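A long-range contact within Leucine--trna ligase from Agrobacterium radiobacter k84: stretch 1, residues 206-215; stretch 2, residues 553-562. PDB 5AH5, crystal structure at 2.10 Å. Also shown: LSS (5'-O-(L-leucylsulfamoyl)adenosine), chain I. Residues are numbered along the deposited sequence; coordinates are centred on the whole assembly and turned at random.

Stretch 1 206-215: SLEGWPTSVR
Stretch 2, residues 553-562: DEPFVELYNQ

At the centre of the contact Leu559 lies against the indole of Trp210. Leu559 directs its CA-to-CB bond toward stretch 1 and adopts chi1 169° (t) and chi2 74° (p); its CB sits over the face of the five-membered ring, 3.9 Å from the centroid and only 4° off the ring normal, a CH-pi contact. From there Leu559 CD2 reaches over the same indole, 3.7 Å from Trp210 CE3, and also meets Val214 CG1 at 3.9 Å and Pro211 CD at 4.2 Å. A branched aliphatic side chain suits this place because one methyl can touch three apolar neighbours while CB covers the pyrrole ring. Trp210 leaves its backbone sideways, but chi1 -71° (m) and chi2 40° carry the indole in toward stretch 2. Trp210 CZ2 packs 4.1 Å from Phe556 CD2 (chi1 -45°, chi2 -66°), at the edge of the phenyl ring. Trp210, Leu559, Phe556 and Val214 are all buried.

The indole also has a polar edge, and this is satisfied within the contact: Trp210 NE1 donates to Phe556 O over 2.9 Å with a nearly straight angle of 169°. Val557 O lies near the ring plane too, 3.4 Å from Trp210 CD1. Beside the indole, Leu207 (chi1 m, chi2 t) points toward stretch 2 and places CD1 3.6 Å from Glu554 OE1, a carboxylate oxygen that is hydrogen-bonded elsewhere in the structure.

The backbones meet at Gly209 and Glu558, whose CA atoms are 4.2 Å apart, followed by Trp210 and Leu559 at 5.0 Å; both residue numbers rise together across these two pairs, so the chains run in the same sense here. Stretch 1 approaches through a type I turn from Leu207 to Trp210, closed by Trp210 N to Leu207 O at 2.8 Å; stretch 2 turns a corner at Val557 and Glu558 before the extended Leu559 and Tyr560. Here Leu559 N donates to Gly209 O at 3.1 Å and 156°, and Glu558 CA approaches the same oxygen at 3.4 Å. Gly209 (phi/psi -82/6) has its CA 3.6 Å from Val557 O. The absence of a side chain permits this closeness, since an ideal CB would lie 2.5 Å from Val557 O, a clash. One water joins the backbones as well, accepting from Gly209 N at 2.9 Å and donating to Val557 O at 2.7 Å.

Beyond Leu559, Pro211 occupies the N-cap position before the helix that begins at Thr212, its ring C-gamma exo and its CD 3.2 Å from Leu559 O. Val214 (chi1 t), pointing toward stretch 2 from the helix, brings CG2 to 3.2 Å from Asn561 OD1.

Outside the interface, Arg215 braces stretch 1: NH1 forms a salt bridge with Glu208 OE1 at 3.4 Å, and NE makes a weak hydrogen bond to Trp210 O at 3.2 Å. At the far end of stretch 2, Gln562 NE2 donates to N3 of the bound leucyl-adenylate analogue LSS at 2.9 Å. Altogether the two stretches bury 536 Å², both sides summed.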

# COMPACT_ATOMS: atom_id res chain seq x y z
N SER B 206 -4.19 6.62 -14.52
CA SER B 206 -3.93 5.30 -15.10
C SER B 206 -3.96 4.11 -14.09
O SER B 206 -3.96 2.96 -14.52
CB SER B 206 -2.61 5.31 -15.88
OG SER B 206 -1.48 5.36 -15.01
N LEU B 207 -3.99 4.40 -12.78
CA LEU B 207 -3.85 3.38 -11.74
C LEU B 207 -5.19 2.86 -11.33
O LEU B 207 -5.60 2.95 -10.13
CB LEU B 207 -3.15 3.94 -10.49
CG LEU B 207 -1.66 4.15 -10.58
CD1 LEU B 207 -1.14 4.76 -9.27
CD2 LEU B 207 -0.95 2.85 -10.96
N GLU B 208 -5.83 2.20 -12.29
CA GLU B 208 -7.20 1.76 -12.11
C GLU B 208 -7.22 0.60 -11.11
O GLU B 208 -8.24 0.31 -10.50
CB GLU B 208 -7.87 1.39 -13.46
CG GLU B 208 -9.37 1.73 -13.49
CD GLU B 208 -9.71 3.24 -13.29
OE1 GLU B 208 -8.85 4.10 -13.56
OE2 GLU B 208 -10.85 3.57 -12.87
N GLY B 209 -6.07 -0.07 -10.93
CA GLY B 209 -5.99 -1.12 -9.90
C GLY B 209 -5.75 -0.52 -8.51
O GLY B 209 -5.59 -1.26 -7.57
N TRP B 210 -5.75 0.79 -8.33
CA TRP B 210 -5.68 1.28 -6.94
C TRP B 210 -7.06 1.78 -6.47
O TRP B 210 -7.79 2.32 -7.28
CB TRP B 210 -4.67 2.44 -6.85
CG TRP B 210 -3.26 2.06 -6.98
CD1 TRP B 210 -2.70 1.16 -7.82
CD2 TRP B 210 -2.18 2.68 -6.29
NE1 TRP B 210 -1.34 1.11 -7.63
CE2 TRP B 210 -1.00 2.07 -6.70
CE3 TRP B 210 -2.11 3.70 -5.34
CZ2 TRP B 210 0.25 2.41 -6.16
CZ3 TRP B 210 -0.86 4.05 -4.81
CH2 TRP B 210 0.28 3.40 -5.22
N PRO B 211 -7.38 1.64 -5.18
CA PRO B 211 -8.59 2.26 -4.66
C PRO B 211 -8.64 3.75 -4.94
O PRO B 211 -7.60 4.45 -4.88
CB PRO B 211 -8.48 2.03 -3.15
CG PRO B 211 -7.70 0.79 -3.05
CD PRO B 211 -6.72 0.81 -4.15
N THR B 212 -9.85 4.23 -5.22
CA THR B 212 -10.05 5.61 -5.58
C THR B 212 -9.79 6.46 -4.32
O THR B 212 -9.39 7.59 -4.42
CB THR B 212 -11.48 5.90 -6.11
OG1 THR B 212 -12.40 5.68 -5.06
CG2 THR B 212 -11.86 5.00 -7.28
N SER B 213 -10.03 5.90 -3.16
CA SER B 213 -9.72 6.57 -1.92
C SER B 213 -8.21 6.91 -1.75
O SER B 213 -7.87 8.04 -1.41
CB SER B 213 -10.15 5.67 -0.76
OG SER B 213 -9.57 4.37 -0.88
N VAL B 214 -7.33 5.93 -1.98
CA VAL B 214 -5.86 6.13 -1.91
C VAL B 214 -5.44 7.16 -2.97
O VAL B 214 -4.71 8.13 -2.69
CB VAL B 214 -5.13 4.80 -2.06
CG1 VAL B 214 -3.64 5.00 -2.21
CG2 VAL B 214 -5.39 3.92 -0.87
N ARG B 215 -6.00 7.02 -4.15
CA ARG B 215 -5.70 7.98 -5.23
C ARG B 215 -6.06 9.44 -4.93
O ARG B 215 -5.25 10.36 -5.19
CB ARG B 215 -6.35 7.54 -6.53
CG ARG B 215 -5.68 6.32 -7.11
CD ARG B 215 -6.15 6.04 -8.50
NE ARG B 215 -7.40 5.32 -8.45
CZ ARG B 215 -8.23 5.16 -9.48
NH1 ARG B 215 -7.94 5.70 -10.68
NH2 ARG B 215 -9.34 4.44 -9.31
N ASP B 553 7.08 2.51 -15.10
CA ASP B 553 6.92 3.84 -14.54
C ASP B 553 6.10 3.83 -13.28
O ASP B 553 5.93 4.88 -12.65
CB ASP B 553 6.22 4.74 -15.59
CG ASP B 553 6.54 6.20 -15.41
OD1 ASP B 553 7.75 6.54 -15.41
OD2 ASP B 553 5.63 7.03 -15.30
N GLU B 554 5.55 2.67 -12.91
CA GLU B 554 4.69 2.57 -11.73
C GLU B 554 5.01 1.28 -11.07
O GLU B 554 5.10 0.29 -11.77
CB GLU B 554 3.18 2.58 -12.07
CG GLU B 554 2.69 3.98 -12.39
CD GLU B 554 2.49 4.88 -11.17
OE1 GLU B 554 2.37 4.41 -10.00
OE2 GLU B 554 2.41 6.09 -11.39
N PRO B 555 5.20 1.28 -9.73
CA PRO B 555 5.68 0.08 -9.07
C PRO B 555 4.67 -1.01 -8.90
O PRO B 555 5.08 -2.16 -8.82
CB PRO B 555 6.06 0.60 -7.66
CG PRO B 555 5.23 1.83 -7.50
CD PRO B 555 5.24 2.44 -8.84
N PHE B 556 3.40 -0.64 -8.69
CA PHE B 556 2.41 -1.61 -8.21
C PHE B 556 1.11 -1.51 -9.09
O PHE B 556 0.52 -0.45 -9.21
CB PHE B 556 2.08 -1.38 -6.73
CG PHE B 556 3.29 -1.14 -5.83
CD1 PHE B 556 4.22 -2.13 -5.62
CD2 PHE B 556 3.43 0.07 -5.11
CE1 PHE B 556 5.33 -1.90 -4.78
CE2 PHE B 556 4.50 0.28 -4.25
CZ PHE B 556 5.48 -0.70 -4.13
N VAL B 557 0.75 -2.58 -9.75
CA VAL B 557 -0.41 -2.55 -10.66
C VAL B 557 -1.71 -2.45 -9.86
O VAL B 557 -2.44 -1.50 -9.99
CB VAL B 557 -0.42 -3.76 -11.63
CG1 VAL B 557 -1.73 -3.79 -12.48
CG2 VAL B 557 0.75 -3.66 -12.57
N GLU B 558 -1.94 -3.45 -9.03
CA GLU B 558 -3.09 -3.55 -8.15
C GLU B 558 -2.63 -3.40 -6.67
O GLU B 558 -1.71 -4.06 -6.27
CB GLU B 558 -3.70 -4.92 -8.40
CG GLU B 558 -5.14 -5.10 -7.97
CD GLU B 558 -6.18 -4.69 -9.01
OE1 GLU B 558 -5.99 -5.09 -10.18
OE2 GLU B 558 -7.17 -4.02 -8.61
N LEU B 559 -3.22 -2.45 -5.93
CA LEU B 559 -3.05 -2.23 -4.51
C LEU B 559 -4.31 -2.64 -3.75
O LEU B 559 -5.35 -2.13 -3.99
CB LEU B 559 -2.76 -0.76 -4.22
CG LEU B 559 -2.79 -0.28 -2.80
CD1 LEU B 559 -1.53 -0.79 -2.10
CD2 LEU B 559 -2.76 1.23 -2.71
N TYR B 560 -4.14 -3.51 -2.78
CA TYR B 560 -5.17 -3.88 -1.87
C TYR B 560 -4.78 -3.47 -0.44
O TYR B 560 -3.69 -3.82 0.07
CB TYR B 560 -5.28 -5.38 -1.94
CG TYR B 560 -5.88 -5.87 -3.26
CD1 TYR B 560 -7.26 -5.75 -3.54
CD2 TYR B 560 -5.08 -6.41 -4.23
CE1 TYR B 560 -7.80 -6.21 -4.74
CE2 TYR B 560 -5.59 -6.85 -5.45
CZ TYR B 560 -6.96 -6.78 -5.69
OH TYR B 560 -7.43 -7.26 -6.89
N ASN B 561 -5.68 -2.78 0.23
CA ASN B 561 -5.51 -2.32 1.59
C ASN B 561 -6.26 -3.19 2.60
O ASN B 561 -7.47 -2.98 2.80
CB ASN B 561 -6.04 -0.88 1.73
CG ASN B 561 -5.30 0.12 0.89
OD1 ASN B 561 -5.92 0.94 0.27
ND2 ASN B 561 -3.97 0.14 0.94
N GLN B 562 -5.61 -4.19 3.20
CA GLN B 562 -6.25 -4.98 4.23
C GLN B 562 -6.79 -4.09 5.37
O GLN B 562 -6.17 -3.08 5.75
CB GLN B 562 -5.40 -6.12 4.80
CG GLN B 562 -4.37 -5.74 5.92
CD GLN B 562 -3.36 -4.74 5.46
OE1 GLN B 562 -3.19 -4.53 4.27
NE2 GLN B 562 -2.68 -4.10 6.42
C1 LSS I . 5.38 -0.96 7.87
N1 LSS I . -4.14 -4.80 11.11
O1 LSS I . 4.35 -0.32 7.89
S1 LSS I . 4.64 -2.41 9.73
C2 LSS I . -3.93 -4.92 9.81
N2 LSS I . 5.63 -1.96 8.70
O2 LSS I . -0.63 -2.10 7.45
N3 LSS I . -2.72 -4.71 9.23
O3 LSS I . 0.83 -3.34 5.48
C4 LSS I . -1.68 -4.37 10.03
N4 LSS I . 7.77 -1.20 7.20
O4 LSS I . 1.34 -4.90 8.33
C5 LSS I . -1.87 -4.13 11.39
O5 LSS I . 3.35 -2.95 8.96
C6 LSS I . -3.13 -4.33 11.93
N6 LSS I . -3.30 -4.17 13.27
C7 LSS I . 6.94 -0.34 4.32
N7 LSS I . -0.67 -3.75 11.91
C8 LSS I . 0.23 -3.68 10.89
C9 LSS I . 6.02 -0.80 5.45
N9 LSS I . -0.40 -4.09 9.75
CA LSS I . 6.46 -0.57 6.91
C10 LSS I . 6.97 1.20 4.30
C11 LSS I . 6.46 -1.00 2.99
O1A LSS I . 4.09 -1.45 10.69
C21 LSS I . 0.15 -4.15 8.41
C22 LSS I . 0.49 -2.80 7.89
C23 LSS I . 1.48 -3.11 6.76
C24 LSS I . 2.15 -4.35 7.31
C25 LSS I . 3.45 -4.04 8.05
O2A LSS I . 5.10 -3.58 10.44
O HOH W 1 -3.37 -0.05 -12.03